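Local coordinates for protein Myo-inositol 2-dehydrogenase (Thermotoga maritima, PDB 3EZY) that catalyses the NAD(+)-dependent oxidation of myo-inositol to scyllo-inosose and probably serves in myo-inositol degradation, at residues A[210-215]-A[228-233]; A[176-181]-A[215-220]. All blocks are in the same frame, centred on the assembly; numbering follows the deposited sequence.

Contact 1: residues A[210-215]-A[228-233]; sequences VDTAVV and DNSRRA
Thr212 and Ser230 face each other as a non-hydrogen-bonded antiparallel pair, their hydroxyls OG1 and OG 4.5 Å apart with a water between them. The water donates to Thr212 OG1 (2.7 Å); its distance to Ser230 OG is too short to be trusted. Thr212 OG1 donates to Asp211 OD1 at 2.8 Å, on the anti side and a little out of the carboxylate plane; the carboxylate is also bonded to the backbone N of Leu199 (OD1) and of Val200 (OD2). An alanine in place of Thr212 would probably cost Asp211 OD1 and the water one partner each and remove the contact of CG2 with Asn229 O. Ser230 OG lies anti to its backbone N (chi1 179°), which brings it beside the carbonyl carbon, where it accepts from Arg232 N in an ST turn. On the same face, Val214 CG2 lies obliquely against Asp228 CB (4.0 Å), while the Asp228 carboxylate is bonded to Thr151 and Arg153 of its own chain and to Arg149 of the second subunit. Ala213 and Asn229 point to the other face and pair through Ala213 N to Asn229 O (3.0 Å) and Asn229 N to Ala213 O (2.8 Å); the Asn229 amide goes on to Thr174 and Ser152. Past the strand end, Arg231 N donates to Asp211 O at 2.9 Å. Arg231 CG packs beside Asp211 CB, and its NE donates to a water held by Val210 O, while NH2 pairs with Asp172. Asp211 and Thr212 both face Ser197, a classic beta bulge. The strands run at 169°: this is the open end of an antiparallel beta hairpin in the C-terminal sheet of a Gfo/Idh/MocA dehydrogenase, with the Thr212, Val214 and Ser230 face packed on a second subunit.

Contact 2: residues A[176-181]-A[215-220]; sequences HDFDMA and VVLRFK
Leu217 spreads its two methyls between two helix residues: CD1 packs on Ala181 CB at 3.6 Å, and CD2 lies at the edge of the Phe178 ring, in its plane, 4.0 Å from CE1. Val215 CG1 meets that same CE1 atom at 3.8 Å, again at the rim, with the two side chains crossing at about a right angle. CE1 is thus touched by both strand residues, and CD2 of Leu217 also nears Phe178 CD1. Phe178 CG sits anti to its carbonyl carbon (chi1 -67°), and the ring beyond it reaches the strand with CE1. Farther along, Phe219 CZ comes to 4.1 Å from Ala181 CB, so this small methyl is touched by a leucine branch and by CZ of Phe219. Ile227 of the neighbouring strand also touches Phe178 and Leu217, and Leu148 of strand 145-153 touches Ala181 and Phe219.

Polar groups bond within their own elements or elsewhere. Ala181 N bonds to Asp177 O (2.8 Å) inside the helix, whereas the strand backbone pairs with its neighbours, Leu217 with Gly225 and Val216 with Phe193. The Asp177 carboxylate accepts from Ser152, and Arg218, on the strand's far face, forms a salt bridge with Asp195 of the second subunit.

Helix and strand axes run 11.3 Å apart at 25°, as in a helix laid over a sheet. The side-chain contacts between the two segments are apolar, so between this helix and this strand the fit of methyls and rings probably matters most, with directional bonds to the sheet left to Asp177.

Followed from the N terminus, the chain passes the Rossmann-fold region and strand 145-153 before it reaches helix 174-185, then strand 189-197 and helix 202-206, and returns in strand 212-219. Contact 2 closes this loop of 33 residues between its segments; contact 1 closes the shorter hairpin loop of 12. Their segments alternate along the chain, so the two loops cross rather than nest, and Val215 belongs to both contacts. Contact 1 ties adjacent strands within the mixed sheet, while contact 2 ties the helix to one face of it. The two meet directly where Asn229 ND2 lies 2.9 Å from Asp177 OD2, a probable hydrogen bond linking hairpin and helix.

Contact 1: residues A[210-215]-A[228-233]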
# COMPACT_ATOMS: atom_id res chain seq x y z
N VAL A 210 -29.07 -12.55 14.50
CA VAL A 210 -27.79 -13.13 14.15
C VAL A 210 -26.78 -12.00 14.31
O VAL A 210 -27.18 -10.84 14.36
CB VAL A 210 -27.78 -13.71 12.71
CG1 VAL A 210 -28.73 -14.92 12.61
CG2 VAL A 210 -28.18 -12.63 11.69
N ASP A 211 -25.50 -12.33 14.39
CA ASP A 211 -24.47 -11.28 14.53
C ASP A 211 -23.48 -11.19 13.36
O ASP A 211 -22.58 -10.34 13.36
CB ASP A 211 -23.69 -11.43 15.85
CG ASP A 211 -23.10 -12.80 16.03
OD1 ASP A 211 -22.61 -13.40 15.05
OD2 ASP A 211 -23.09 -13.29 17.19
N THR A 212 -23.63 -12.11 12.41
CA THR A 212 -22.74 -12.25 11.24
C THR A 212 -23.67 -12.63 10.09
O THR A 212 -24.50 -13.50 10.27
CB THR A 212 -21.76 -13.44 11.45
OG1 THR A 212 -21.10 -13.29 12.71
CG2 THR A 212 -20.71 -13.51 10.32
N ALA A 213 -23.59 -11.96 8.95
CA ALA A 213 -24.50 -12.31 7.86
C ALA A 213 -23.89 -11.99 6.50
O ALA A 213 -22.97 -11.17 6.38
CB ALA A 213 -25.79 -11.59 8.02
N VAL A 214 -24.42 -12.67 5.50
CA VAL A 214 -24.07 -12.48 4.11
C VAL A 214 -25.40 -12.31 3.35
O VAL A 214 -26.38 -13.01 3.66
CB VAL A 214 -23.30 -13.72 3.58
CG1 VAL A 214 -23.22 -13.66 2.05
CG2 VAL A 214 -21.92 -13.80 4.17
N VAL A 215 -25.44 -11.39 2.38
CA VAL A 215 -26.63 -11.15 1.58
C VAL A 215 -26.24 -11.02 0.10
O VAL A 215 -25.37 -10.23 -0.25
CB VAL A 215 -27.36 -9.85 2.00
CG1 VAL A 215 -28.49 -9.54 1.03
CG2 VAL A 215 -27.91 -9.94 3.42
N ASP A 228 -21.46 -8.43 3.18
CA ASP A 228 -21.29 -9.18 4.43
C ASP A 228 -21.17 -8.26 5.64
O ASP A 228 -20.56 -7.17 5.54
CB ASP A 228 -20.12 -10.21 4.35
CG ASP A 228 -18.77 -9.57 4.37
OD1 ASP A 228 -18.10 -9.60 5.44
OD2 ASP A 228 -18.38 -9.03 3.31
N ASN A 229 -21.73 -8.67 6.79
CA ASN A 229 -21.81 -7.83 8.01
C ASN A 229 -21.28 -8.58 9.23
O ASN A 229 -21.50 -9.79 9.33
CB ASN A 229 -23.27 -7.52 8.37
CG ASN A 229 -23.94 -6.57 7.41
OD1 ASN A 229 -25.04 -6.84 6.90
ND2 ASN A 229 -23.28 -5.46 7.12
N SER A 230 -20.63 -7.89 10.16
CA SER A 230 -20.32 -8.50 11.43
C SER A 230 -20.57 -7.47 12.47
O SER A 230 -20.18 -6.29 12.29
CB SER A 230 -18.84 -8.96 11.54
OG SER A 230 -18.64 -9.54 12.85
N ARG A 231 -21.11 -7.89 13.60
CA ARG A 231 -21.32 -6.94 14.68
C ARG A 231 -20.05 -6.68 15.53
O ARG A 231 -20.09 -5.87 16.46
CB ARG A 231 -22.43 -7.43 15.64
CG ARG A 231 -23.84 -7.33 15.09
CD ARG A 231 -24.43 -6.03 15.43
NE ARG A 231 -25.85 -5.96 15.14
CZ ARG A 231 -26.44 -4.81 14.85
NH1 ARG A 231 -25.69 -3.70 14.80
NH2 ARG A 231 -27.74 -4.76 14.61
N ARG A 232 -18.97 -7.42 15.30
CA ARG A 232 -17.76 -7.19 16.07
C ARG A 232 -16.47 -7.44 15.29
O ARG A 232 -16.03 -8.58 15.14
CB ARG A 232 -17.72 -8.04 17.35
CG ARG A 232 -16.68 -7.50 18.32
CD ARG A 232 -15.96 -8.55 19.08
NE ARG A 232 -16.78 -9.04 20.18
CZ ARG A 232 -16.70 -10.27 20.70
NH1 ARG A 232 -15.82 -11.14 20.21
NH2 ARG A 232 -17.50 -10.62 21.71
N ALA A 233 -15.86 -6.39 14.76
CA ALA A 233 -14.50 -6.51 14.22
C ALA A 233 -13.55 -5.86 15.23
O ALA A 233 -13.66 -4.67 15.52
CB ALA A 233 -14.38 -5.86 12.85
O HOH W 1 -27.32 -8.42 15.58
O HOH W 2 -18.71 -11.97 13.03

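Contact 2: residues A[176-181]-A[215-220]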
# COMPACT_ATOMS: atom_id res chain seq x y z
N HIS A 176 -28.04 0.10 5.79
CA HIS A 176 -27.15 1.08 5.14
C HIS A 176 -26.59 0.52 3.86
O HIS A 176 -26.44 1.22 2.87
CB HIS A 176 -25.99 1.46 6.05
CG HIS A 176 -26.37 2.34 7.20
ND1 HIS A 176 -26.40 1.90 8.51
CD2 HIS A 176 -26.73 3.65 7.23
CE1 HIS A 176 -26.78 2.89 9.30
NE2 HIS A 176 -27.00 3.96 8.55
N ASP A 177 -26.22 -0.75 3.92
CA ASP A 177 -25.62 -1.46 2.76
C ASP A 177 -26.61 -1.65 1.60
O ASP A 177 -26.24 -1.50 0.45
CB ASP A 177 -25.04 -2.79 3.23
CG ASP A 177 -24.10 -2.58 4.39
OD1 ASP A 177 -23.23 -1.68 4.21
OD2 ASP A 177 -24.25 -3.24 5.47
N PHE A 178 -27.88 -1.90 1.91
CA PHE A 178 -28.89 -1.96 0.85
C PHE A 178 -29.04 -0.58 0.18
O PHE A 178 -29.14 -0.51 -1.03
CB PHE A 178 -30.25 -2.37 1.42
CG PHE A 178 -30.33 -3.77 1.94
CD1 PHE A 178 -29.89 -4.84 1.18
CD2 PHE A 178 -30.87 -4.01 3.20
CE1 PHE A 178 -30.04 -6.17 1.65
CE2 PHE A 178 -31.01 -5.30 3.70
CZ PHE A 178 -30.57 -6.41 2.91
N ASP A 179 -29.07 0.50 0.96
CA ASP A 179 -29.15 1.82 0.37
C ASP A 179 -27.87 2.08 -0.45
O ASP A 179 -27.93 2.60 -1.59
CB ASP A 179 -29.32 2.92 1.45
CG ASP A 179 -29.36 4.32 0.84
OD1 ASP A 179 -30.39 4.65 0.17
OD2 ASP A 179 -28.32 5.05 0.94
N MET A 180 -26.72 1.72 0.12
CA MET A 180 -25.46 1.99 -0.59
C MET A 180 -25.43 1.25 -1.95
O MET A 180 -24.98 1.80 -3.01
CB MET A 180 -24.27 1.58 0.28
CG MET A 180 -22.89 2.05 -0.23
SD MET A 180 -22.57 3.81 -0.57
CE MET A 180 -23.38 4.48 0.89
N ALA A 181 -25.92 0.02 -1.92
CA ALA A 181 -26.02 -0.77 -3.13
C ALA A 181 -26.79 -0.08 -4.24
O ALA A 181 -26.34 -0.07 -5.38
CB ALA A 181 -26.65 -2.17 -2.82
N VAL A 215 -25.44 -11.39 2.38
CA VAL A 215 -26.63 -11.15 1.58
C VAL A 215 -26.24 -11.02 0.10
O VAL A 215 -25.37 -10.23 -0.25
CB VAL A 215 -27.36 -9.85 2.00
CG1 VAL A 215 -28.49 -9.54 1.03
CG2 VAL A 215 -27.91 -9.94 3.42
N VAL A 216 -26.86 -11.82 -0.75
CA VAL A 216 -26.61 -11.75 -2.17
C VAL A 216 -27.73 -10.96 -2.82
O VAL A 216 -28.90 -11.17 -2.50
CB VAL A 216 -26.63 -13.15 -2.83
CG1 VAL A 216 -26.44 -13.04 -4.36
CG2 VAL A 216 -25.59 -14.03 -2.20
N LEU A 217 -27.37 -10.07 -3.74
CA LEU A 217 -28.31 -9.21 -4.44
C LEU A 217 -28.23 -9.53 -5.92
O LEU A 217 -27.15 -9.65 -6.47
CB LEU A 217 -27.93 -7.73 -4.27
CG LEU A 217 -27.58 -7.26 -2.86
CD1 LEU A 217 -27.07 -5.79 -2.93
CD2 LEU A 217 -28.81 -7.36 -1.96
N ARG A 218 -29.39 -9.67 -6.57
CA ARG A 218 -29.46 -9.68 -8.02
C ARG A 218 -30.15 -8.39 -8.48
O ARG A 218 -31.35 -8.11 -8.14
CB ARG A 218 -30.21 -10.91 -8.53
CG ARG A 218 -30.64 -10.75 -9.98
CD ARG A 218 -31.30 -12.01 -10.52
NE ARG A 218 -30.34 -13.08 -10.72
CZ ARG A 218 -29.62 -13.25 -11.82
NH1 ARG A 218 -29.75 -12.41 -12.85
NH2 ARG A 218 -28.76 -14.25 -11.90
N PHE A 219 -29.41 -7.61 -9.24
CA PHE A 219 -29.94 -6.36 -9.78
C PHE A 219 -30.67 -6.55 -11.10
O PHE A 219 -30.48 -7.54 -11.83
CB PHE A 219 -28.80 -5.38 -10.00
CG PHE A 219 -28.10 -4.96 -8.74
CD1 PHE A 219 -28.51 -3.82 -8.05
CD2 PHE A 219 -27.02 -5.72 -8.25
CE1 PHE A 219 -27.84 -3.39 -6.91
CE2 PHE A 219 -26.35 -5.33 -7.11
CZ PHE A 219 -26.75 -4.18 -6.42
N LYS A 220 -31.49 -5.56 -11.43
CA LYS A 220 -32.27 -5.56 -12.67
C LYS A 220 -31.45 -5.92 -13.91
O LYS A 220 -31.90 -6.70 -14.73
CB LYS A 220 -32.91 -4.18 -12.83
CG LYS A 220 -33.71 -3.96 -14.08
CD LYS A 220 -34.32 -2.54 -14.01
CE LYS A 220 -34.58 -1.96 -15.40
NZ LYS A 220 -35.63 -2.81 -16.08